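PDB 1VB5: translation initiation factor eIF-2B from Pyrococcus horikoshii, which probably takes part, as an archaeal regulatory-type subunit of initiation factor 2B, in the exchange of GDP for GTP on initiation factor 2. Local coordinates for residues Ala63-Asn67 / Thr220-Thr226; Leu39-Glu45 / Val74-Arg78; Asp111-Ser117 / Lys137-Ser143. The contacts are given in a common frame with arbitrary orientation. Residues are numbered along the deposited sequence.

Contact 1 of 3, residues Ala63-Asn67 / Thr220-Thr226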
loop_
_atom_site.group_PDB
_atom_site.type_symbol
_atom_site.label_atom_id
_atom_site.label_comp_id
_atom_site.label_asym_id
_atom_site.label_seq_id
_atom_site.Cartn_x
_atom_site.Cartn_y
_atom_site.Cartn_z
ATOM N N ALA B 63 8.680 20.943 5.097
ATOM C CA ALA B 63 9.060 22.305 4.752
ATOM C C ALA B 63 8.596 23.327 5.784
ATOM O O ALA B 63 9.168 24.406 5.889
ATOM C CB ALA B 63 8.499 22.665 3.381
ATOM N N SER B 64 7.558 22.987 6.539
ATOM C CA SER B 64 7.032 23.903 7.539
ATOM C C SER B 64 8.097 24.224 8.581
ATOM O O SER B 64 8.197 25.359 9.046
ATOM C CB SER B 64 5.797 23.306 8.217
ATOM O OG SER B 64 6.132 22.138 8.939
ATOM N N LEU B 65 8.901 23.226 8.936
ATOM C CA LEU B 65 9.954 23.434 9.919
ATOM C C LEU B 65 11.038 24.353 9.365
ATOM O O LEU B 65 11.540 25.230 10.070
ATOM C CB LEU B 65 10.555 22.091 10.340
ATOM C CG LEU B 65 9.548 21.138 10.990
ATOM C CD1 LEU B 65 10.243 19.841 11.382
ATOM C CD2 LEU B 65 8.933 21.805 12.213
ATOM N N TYR B 66 11.401 24.150 8.104
ATOM C CA TYR B 66 12.410 24.984 7.464
ATOM C C TYR B 66 11.919 26.433 7.354
ATOM O O TYR B 66 12.671 27.368 7.623
ATOM C CB TYR B 66 12.733 24.455 6.065
ATOM C CG TYR B 66 13.569 25.406 5.235
ATOM C CD1 TYR B 66 14.959 25.297 5.194
ATOM C CD2 TYR B 66 12.967 26.431 4.499
ATOM C CE1 TYR B 66 15.730 26.186 4.438
ATOM C CE2 TYR B 66 13.726 27.326 3.745
ATOM C CZ TYR B 66 15.099 27.197 3.717
ATOM O OH TYR B 66 15.839 28.077 2.959
ATOM N N ASN B 67 10.667 26.619 6.941
ATOM C CA ASN B 67 10.126 27.965 6.815
ATOM C C ASN B 67 9.954 28.628 8.183
ATOM O O ASN B 67 10.080 29.841 8.305
ATOM C CB ASN B 67 8.798 27.952 6.053
ATOM C CG ASN B 67 8.992 27.724 4.566
ATOM O OD1 ASN B 67 9.927 28.254 3.968
ATOM N ND2 ASN B 67 8.104 26.943 3.958
ATOM N N THR B 220 0.914 27.677 2.097
ATOM C CA THR B 220 2.118 28.283 1.554
ATOM C C THR B 220 3.391 28.044 2.375
ATOM O O THR B 220 4.485 27.972 1.817
ATOM C CB THR B 220 1.882 29.800 1.359
ATOM O OG1 THR B 220 1.168 30.003 0.133
ATOM C CG2 THR B 220 3.185 30.564 1.331
ATOM N N TYR B 221 3.264 27.913 3.691
ATOM C CA TYR B 221 4.451 27.691 4.508
ATOM C C TYR B 221 4.967 26.257 4.364
ATOM O O TYR B 221 5.929 25.866 5.022
ATOM C CB TYR B 221 4.182 28.051 5.983
ATOM C CG TYR B 221 3.172 27.184 6.701
ATOM C CD1 TYR B 221 3.514 25.908 7.155
ATOM C CD2 TYR B 221 1.869 27.629 6.910
ATOM C CE1 TYR B 221 2.583 25.097 7.796
ATOM C CE2 TYR B 221 0.927 26.825 7.549
ATOM C CZ TYR B 221 1.292 25.562 7.986
ATOM O OH TYR B 221 0.357 24.753 8.599
ATOM N N LYS B 222 4.331 25.482 3.488
ATOM C CA LYS B 222 4.765 24.106 3.244
ATOM C C LYS B 222 5.523 24.021 1.922
ATOM O O LYS B 222 5.999 22.954 1.529
ATOM C CB LYS B 222 3.567 23.151 3.244
ATOM C CG LYS B 222 2.979 22.955 4.631
ATOM C CD LYS B 222 1.755 22.059 4.624
ATOM C CE LYS B 222 1.377 21.656 6.044
ATOM N NZ LYS B 222 0.199 20.749 6.063
ATOM N N PHE B 223 5.626 25.157 1.236
ATOM C CA PHE B 223 6.358 25.229 -0.026
ATOM C C PHE B 223 7.819 25.517 0.314
ATOM O O PHE B 223 8.113 26.497 1.003
ATOM C CB PHE B 223 5.818 26.367 -0.908
ATOM C CG PHE B 223 4.509 26.057 -1.589
ATOM C CD1 PHE B 223 3.387 25.702 -0.852
ATOM C CD2 PHE B 223 4.396 26.155 -2.975
ATOM C CE1 PHE B 223 2.162 25.450 -1.482
ATOM C CE2 PHE B 223 3.180 25.906 -3.615
ATOM C CZ PHE B 223 2.058 25.552 -2.862
ATOM N N HIS B 224 8.735 24.664 -0.140
ATOM C CA HIS B 224 10.151 24.891 0.132
ATOM C C HIS B 224 10.664 25.745 -1.026
ATOM O O HIS B 224 10.443 25.425 -2.199
ATOM C CB HIS B 224 10.909 23.569 0.206
ATOM C CG HIS B 224 12.269 23.691 0.817
ATOM N ND1 HIS B 224 12.583 23.161 2.051
ATOM C CD2 HIS B 224 13.395 24.289 0.367
ATOM C CE1 HIS B 224 13.846 23.426 2.334
ATOM N NE2 HIS B 224 14.361 24.110 1.328
ATOM N N PRO B 225 11.359 26.847 -0.713
ATOM C CA PRO B 225 11.885 27.755 -1.735
ATOM C C PRO B 225 13.109 27.358 -2.548
ATOM O O PRO B 225 13.337 27.921 -3.617
ATOM C CB PRO B 225 12.126 29.037 -0.946
ATOM C CG PRO B 225 12.597 28.507 0.371
ATOM C CD PRO B 225 11.622 27.372 0.641
ATOM N N THR B 226 13.891 26.396 -2.075
ATOM C CA THR B 226 15.102 26.030 -2.801
ATOM C C THR B 226 15.337 24.549 -3.077
ATOM O O THR B 226 16.075 24.202 -3.995
ATOM C CB THR B 226 16.335 26.547 -2.049
ATOM O OG1 THR B 226 16.408 25.903 -0.770
ATOM C CG2 THR B 226 16.236 28.051 -1.836
HETATM O O HOH W 1 18.081 27.078 1.429
#

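Contact 2 of 3, residues Leu39-Glu45 / Val74-Arg78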
loop_
_atom_site.group_PDB
_atom_site.type_symbol
_atom_site.label_atom_id
_atom_site.label_comp_id
_atom_site.label_asym_id
_atom_site.label_seq_id
_atom_site.Cartn_x
_atom_site.Cartn_y
_atom_site.Cartn_z
ATOM N N LEU B 39 16.714 32.227 28.176
ATOM C CA LEU B 39 18.014 32.846 27.948
ATOM C C LEU B 39 18.073 34.365 28.036
ATOM O O LEU B 39 17.072 35.059 27.842
ATOM C CB LEU B 39 18.564 32.404 26.591
ATOM C CG LEU B 39 18.783 30.902 26.411
ATOM C CD1 LEU B 39 19.371 30.642 25.039
ATOM C CD2 LEU B 39 19.714 30.379 27.489
ATOM N N ASP B 40 19.272 34.866 28.332
ATOM C CA ASP B 40 19.514 36.299 28.427
ATOM C C ASP B 40 19.739 36.823 27.015
ATOM O O ASP B 40 20.154 36.076 26.127
ATOM C CB ASP B 40 20.759 36.591 29.277
ATOM C CG ASP B 40 20.587 36.197 30.734
ATOM O OD1 ASP B 40 19.624 36.674 31.376
ATOM O OD2 ASP B 40 21.423 35.414 31.238
ATOM N N GLU B 41 19.470 38.109 26.820
ATOM C CA GLU B 41 19.629 38.750 25.521
ATOM C C GLU B 41 20.950 38.421 24.823
ATOM O O GLU B 41 20.971 38.154 23.622
ATOM C CB GLU B 41 19.516 40.271 25.676
ATOM C CG GLU B 41 18.204 40.758 26.291
ATOM C CD GLU B 41 17.003 40.525 25.392
ATOM O OE1 GLU B 41 16.732 39.352 25.059
ATOM O OE2 GLU B 41 16.329 41.511 25.020
ATOM N N SER B 42 22.043 38.438 25.582
ATOM C CA SER B 42 23.380 38.189 25.039
ATOM C C SER B 42 23.642 36.799 24.460
ATOM O O SER B 42 24.557 36.628 23.656
ATOM C CB SER B 42 24.439 38.492 26.104
ATOM O OG SER B 42 24.323 37.610 27.210
ATOM N N LEU B 43 22.860 35.806 24.868
ATOM C CA LEU B 43 23.051 34.446 24.363
ATOM C C LEU B 43 21.955 34.044 23.380
ATOM O O LEU B 43 21.990 32.953 22.809
ATOM C CB LEU B 43 23.065 33.452 25.525
ATOM C CG LEU B 43 24.187 33.575 26.556
ATOM C CD1 LEU B 43 23.973 32.544 27.652
ATOM C CD2 LEU B 43 25.535 33.374 25.886
ATOM N N LEU B 44 20.995 34.940 23.179
ATOM C CA LEU B 44 19.859 34.685 22.306
ATOM C C LEU B 44 20.182 34.414 20.837
ATOM O O LEU B 44 19.657 33.469 20.250
ATOM C CB LEU B 44 18.868 35.846 22.405
ATOM C CG LEU B 44 17.427 35.509 22.021
ATOM C CD1 LEU B 44 16.908 34.411 22.945
ATOM C CD2 LEU B 44 16.553 36.756 22.124
ATOM N N GLU B 45 21.043 35.233 20.244
ATOM C CA GLU B 45 21.387 35.069 18.836
ATOM C C GLU B 45 21.960 33.706 18.458
ATOM O O GLU B 45 21.510 33.098 17.488
ATOM C CB GLU B 45 22.338 36.180 18.395
ATOM C CG GLU B 45 21.695 37.558 18.419
ATOM C CD GLU B 45 22.672 38.670 18.098
ATOM O OE1 GLU B 45 23.128 38.753 16.938
ATOM O OE2 GLU B 45 22.988 39.459 19.015
ATOM N N VAL B 74 17.384 36.168 13.643
ATOM C CA VAL B 74 18.517 35.977 14.532
ATOM C C VAL B 74 18.672 37.355 15.172
ATOM O O VAL B 74 19.267 38.265 14.590
ATOM C CB VAL B 74 19.792 35.606 13.747
ATOM C CG1 VAL B 74 20.979 35.518 14.693
ATOM C CG2 VAL B 74 19.591 34.273 13.033
ATOM N N THR B 75 18.102 37.505 16.361
ATOM C CA THR B 75 18.126 38.775 17.075
ATOM C C THR B 75 18.426 38.566 18.554
ATOM O O THR B 75 18.369 37.442 19.055
ATOM C CB THR B 75 16.758 39.472 16.949
ATOM O OG1 THR B 75 16.783 40.733 17.627
ATOM C CG2 THR B 75 15.673 38.601 17.560
ATOM N N ASN B 76 18.750 39.654 19.249
ATOM C CA ASN B 76 19.026 39.586 20.681
ATOM C C ASN B 76 17.838 40.165 21.440
ATOM O O ASN B 76 17.881 40.313 22.662
ATOM C CB ASN B 76 20.297 40.368 21.040
ATOM C CG ASN B 76 20.263 41.806 20.545
ATOM O OD1 ASN B 76 19.244 42.493 20.646
ATOM N ND2 ASN B 76 21.389 42.271 20.015
ATOM N N ARG B 77 16.778 40.486 20.704
ATOM C CA ARG B 77 15.571 41.051 21.293
ATOM C C ARG B 77 14.510 40.018 21.672
ATOM O O ARG B 77 13.814 39.473 20.816
ATOM C CB ARG B 77 14.951 42.080 20.345
ATOM C CG ARG B 77 15.671 43.411 20.327
ATOM C CD ARG B 77 14.656 44.541 20.293
ATOM N NE ARG B 77 14.327 44.948 18.935
ATOM C CZ ARG B 77 13.217 45.590 18.598
ATOM N NH1 ARG B 77 12.315 45.898 19.517
ATOM N NH2 ARG B 77 13.008 45.924 17.336
ATOM N N ARG B 78 14.385 39.781 22.971
ATOM C CA ARG B 78 13.424 38.835 23.512
ATOM C C ARG B 78 12.039 39.068 22.931
ATOM O O ARG B 78 11.411 38.150 22.402
ATOM C CB ARG B 78 13.360 38.982 25.035
ATOM C CG ARG B 78 12.498 37.948 25.741
ATOM C CD ARG B 78 12.402 38.243 27.234
ATOM N NE ARG B 78 13.700 38.592 27.815
ATOM C CZ ARG B 78 14.768 37.798 27.810
ATOM N NH1 ARG B 78 14.704 36.595 27.253
ATOM N NH2 ARG B 78 15.904 38.208 28.357
#

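Contact 3 of 3, residues Asp111-Ser117 / Lys137-Ser143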
loop_
_atom_site.group_PDB
_atom_site.type_symbol
_atom_site.label_atom_id
_atom_site.label_comp_id
_atom_site.label_asym_id
_atom_site.label_seq_id
_atom_site.Cartn_x
_atom_site.Cartn_y
_atom_site.Cartn_z
ATOM N N ASP B 111 -19.895 13.514 -3.843
ATOM C CA ASP B 111 -18.502 13.082 -3.963
ATOM C C ASP B 111 -18.158 11.905 -3.055
ATOM O O ASP B 111 -18.763 11.706 -2.000
ATOM C CB ASP B 111 -17.538 14.217 -3.589
ATOM C CG ASP B 111 -17.010 14.986 -4.792
ATOM O OD1 ASP B 111 -16.894 14.413 -5.898
ATOM O OD2 ASP B 111 -16.675 16.174 -4.610
ATOM N N VAL B 112 -17.175 11.126 -3.487
ATOM C CA VAL B 112 -16.646 10.029 -2.696
ATOM C C VAL B 112 -15.169 10.402 -2.680
ATOM O O VAL B 112 -14.476 10.282 -3.688
ATOM C CB VAL B 112 -16.838 8.663 -3.361
ATOM C CG1 VAL B 112 -16.070 7.599 -2.569
ATOM C CG2 VAL B 112 -18.330 8.307 -3.392
ATOM N N ILE B 113 -14.751 10.981 -1.607
ATOM C CA ILE B 113 -13.378 11.450 -1.439
ATOM C C ILE B 113 -12.440 10.378 -0.890
ATOM O O ILE B 113 -12.722 9.766 0.136
ATOM C CB ILE B 113 -13.333 12.656 -0.474
ATOM C CG1 ILE B 113 -14.332 13.726 -0.925
ATOM C CG2 ILE B 113 -11.923 13.233 -0.417
ATOM C CD1 ILE B 113 -14.566 14.820 0.117
ATOM N N ILE B 114 -11.327 10.146 -1.574
ATOM C CA ILE B 114 -10.364 9.165 -1.099
ATOM C C ILE B 114 -9.131 9.933 -0.662
ATOM O O ILE B 114 -8.740 10.917 -1.300
ATOM C CB ILE B 114 -9.986 8.133 -2.196
ATOM C CG1 ILE B 114 -9.086 7.051 -1.595
ATOM C CG2 ILE B 114 -9.275 8.819 -3.348
ATOM C CD1 ILE B 114 -8.942 5.810 -2.469
ATOM N N THR B 115 -8.531 9.499 0.441
ATOM C CA THR B 115 -7.350 10.163 0.961
ATOM C C THR B 115 -6.416 9.121 1.562
ATOM O O THR B 115 -6.771 7.944 1.657
ATOM C CB THR B 115 -7.735 11.231 2.035
ATOM O OG1 THR B 115 -6.580 12.016 2.370
ATOM C CG2 THR B 115 -8.283 10.564 3.292
ATOM N N HIS B 116 -5.230 9.560 1.971
ATOM C CA HIS B 116 -4.219 8.668 2.531
ATOM C C HIS B 116 -3.538 9.371 3.701
ATOM O O HIS B 116 -3.365 10.588 3.680
ATOM C CB HIS B 116 -3.203 8.312 1.428
ATOM C CG HIS B 116 -2.033 7.501 1.897
ATOM N ND1 HIS B 116 -2.172 6.299 2.556
ATOM C CD2 HIS B 116 -0.700 7.716 1.783
ATOM C CE1 HIS B 116 -0.976 5.809 2.831
ATOM N NE2 HIS B 116 -0.065 6.647 2.372
ATOM N N SER B 117 -3.181 8.601 4.725
ATOM C CA SER B 117 -2.528 9.123 5.920
ATOM C C SER B 117 -3.398 10.156 6.654
ATOM O O SER B 117 -4.606 10.231 6.429
ATOM C CB SER B 117 -1.182 9.742 5.545
ATOM O OG SER B 117 -0.424 10.040 6.702
ATOM N N LYS B 137 -18.964 10.974 0.984
ATOM C CA LYS B 137 -18.436 9.863 1.762
ATOM C C LYS B 137 -16.924 9.905 1.609
ATOM O O LYS B 137 -16.406 10.415 0.614
ATOM C CB LYS B 137 -18.961 8.523 1.230
ATOM C CG LYS B 137 -20.477 8.399 1.211
ATOM C CD LYS B 137 -20.919 7.103 0.536
ATOM C CE LYS B 137 -22.431 7.076 0.324
ATOM N NZ LYS B 137 -22.879 5.847 -0.403
ATOM N N VAL B 138 -16.216 9.360 2.586
ATOM C CA VAL B 138 -14.769 9.354 2.539
ATOM C C VAL B 138 -14.177 7.948 2.607
ATOM O O VAL B 138 -14.639 7.098 3.363
ATOM C CB VAL B 138 -14.177 10.181 3.698
ATOM C CG1 VAL B 138 -12.655 10.190 3.612
ATOM C CG2 VAL B 138 -14.725 11.600 3.654
ATOM N N ILE B 139 -13.158 7.713 1.790
ATOM C CA ILE B 139 -12.454 6.443 1.784
ATOM C C ILE B 139 -11.060 6.834 2.232
ATOM O O ILE B 139 -10.449 7.733 1.653
ATOM C CB ILE B 139 -12.398 5.811 0.369
ATOM C CG1 ILE B 139 -13.818 5.547 -0.138
ATOM C CG2 ILE B 139 -11.606 4.513 0.414
ATOM C CD1 ILE B 139 -13.900 5.143 -1.601
ATOM N N LEU B 140 -10.566 6.187 3.280
ATOM C CA LEU B 140 -9.242 6.505 3.792
ATOM C C LEU B 140 -8.469 5.246 4.151
ATOM O O LEU B 140 -9.055 4.210 4.443
ATOM C CB LEU B 140 -9.378 7.405 5.016
ATOM C CG LEU B 140 -10.158 6.790 6.175
ATOM C CD1 LEU B 140 -9.181 6.306 7.234
ATOM C CD2 LEU B 140 -11.106 7.824 6.754
ATOM N N THR B 141 -7.145 5.348 4.137
ATOM C CA THR B 141 -6.288 4.215 4.445
ATOM C C THR B 141 -5.884 4.224 5.907
ATOM O O THR B 141 -5.797 5.285 6.522
ATOM C CB THR B 141 -4.996 4.246 3.607
ATOM O OG1 THR B 141 -4.211 5.384 3.990
ATOM C CG2 THR B 141 -5.316 4.337 2.139
ATOM N N GLU B 142 -5.633 3.038 6.459
ATOM C CA GLU B 142 -5.213 2.924 7.849
ATOM C C GLU B 142 -3.817 3.538 7.989
ATOM O O GLU B 142 -3.466 4.056 9.053
ATOM C CB GLU B 142 -5.203 1.455 8.279
ATOM C CG GLU B 142 -4.252 0.576 7.497
ATOM C CD GLU B 142 -4.474 -0.912 7.769
ATOM O OE1 GLU B 142 -3.719 -1.743 7.214
ATOM O OE2 GLU B 142 -5.403 -1.248 8.535
ATOM N N SER B 143 -3.037 3.462 6.908
ATOM C CA SER B 143 -1.685 4.027 6.824
ATOM C C SER B 143 -0.597 3.356 7.658
ATOM O O SER B 143 -0.225 3.854 8.727
ATOM C CB SER B 143 -1.711 5.520 7.179
ATOM O OG SER B 143 -2.705 6.204 6.438
HETATM O O HOH W 2 -6.084 7.954 5.480
#

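Contact 1 of 3, residues Ala63-Asn67 / Thr220-Thr226
Tyr66 lays its ring over the imidazole of His224, an oblique aromatic pair with centroids 4.2 Å apart and planes at 32°; Tyr66 CG comes within 3.5 Å of His224 CE1. Tyr66 CE2 also meets Pro225 CG at 3.7 Å, and a water joins Tyr66 OH (2.9 Å) to Thr226 OG1 (3.0 Å). The next residue, Asn67, spends both ND2 hydrogens on backbone carbonyls, donating to Tyr221 O at 2.7 Å and Phe223 O at 3.0 Å, both nearly straight. Tyr221 O lies in the 3-10 segment 220-222 and Phe223 O just after it, where the chain becomes extended, and both face the same amide. One turn earlier, Ala63 CB presses on Lys222 O (3.1 Å) and on the edge of the His224 ring, while Ser64 CB abuts the edge of the Tyr221 ring at CD1 (3.6 Å). Phe223 points away, onto strand 261-264. The loop after strand 214-217 is thus held to helix 63-71 by carbonyl recognition and aromatic packing, with no salt bridge between the two segments.

Contact 2 of 3, residues Leu39-Glu45 / Val74-Arg78
Arg78 NH1 donates to Leu39 O at 2.9 Å and to Ala36 O, so the guanidinium holds the carbonyl end of helix 21-38 and the link that follows; a weak bond runs from Arg78 NH2 to Leu39 O (3.4 Å). Glu41 OE1 lies over one face of the guanidinium, 3.6 Å from Arg78 NH2, a salt bridge of charge alone. The same carboxylate takes weak bonds from Arg78 N, to OE1 at 3.2 Å and OE2 at 3.3 Å, at the first turn of the helix whose N-cap position is Arg77. An ST turn, Arg77 N to Thr75 OG1 at 3.1 Å, shapes the approach to that helix. Farther out, Asn76 ND2 reaches Glu45 OE2 weakly (3.4 Å). Beneath the polar groups, Leu44 CD2 packs on the backbone, 3.6 Å from Thr75 O, and Val74 CG1 lies 3.7 Å from Glu45 O. The contact sets the start of helix 41-58 against the turn between helices 63-71 and 78-106, with Leu44 reaching Leu81 and Val74 reaching Met49 and Arg52.

Contact 3 of 3, residues Asp111-Ser117 / Lys137-Ser143
Asp111 opens the pairing through its carbonyl, which accepts from Lys137 N at 3.1 Å; its carboxylate turns elsewhere, to Ser179 OG and Asp108 N. Val112 sends its side chain to the sheet face shared with Ile114 and Ile139, where Val112 CG1 meets Ile139 CD1 at 3.4 Å. Ile113 bonds both ways, N to Lys137 O at 2.8 Å and O from Ile139 N at 2.7 Å, the staggered pattern of parallel strands, and its side chain lies on the other face with Val138. Ile114 follows, its CG1 4.0 Å from Ile139 CB, and Phe174 of helix 171-175 packs on both isoleucines. Thr115 N closes the regular bonding on Ile139 O (2.9 Å), while Thr115 OG1 turns to Ile182 O. Beyond the strand, His116 ND1 and Thr141 OG1 share a hydrogen bond of 2.7 Å, and Thr141 OG1 bonds in turn to Ser143 OG at 3.0 Å. At Ser117, a water donates to Ser117 O and Thr141 O, both at 2.9 Å, while Ser117 OG pairs with Glu148. Nearby, Glu142 makes a salt bridge to Arg241 of the second subunit. The segments 111-115 and 137-141 run parallel with 17° between their directions; with helix 120-131 connecting them, strands 111-115 and 136-141 form a beta-alpha-beta unit of the Rossmann-like sheet, with a polar cluster at their C-terminal ends.

How the contacts relate
The three contacts do not touch one another. Contact 3 lies in the parallel portion of the main sheet, contact 2 in the helical N-terminal part, about 46 Å away between centres and across the centre of the chain. Contact 1 stands between them, its centre about 25 Å from that of contact 2 and about 26 Å from that of contact 3, and joins helix 63-71 of the helical part to a loop from the sheet part. In sequence, contact 3 is nested within the span closed by contact 1, whereas the segments of contacts 1 and 2 alternate: helix 63-71 meets the loop 220-226 near its start, and the chain leaving it enters contact 2.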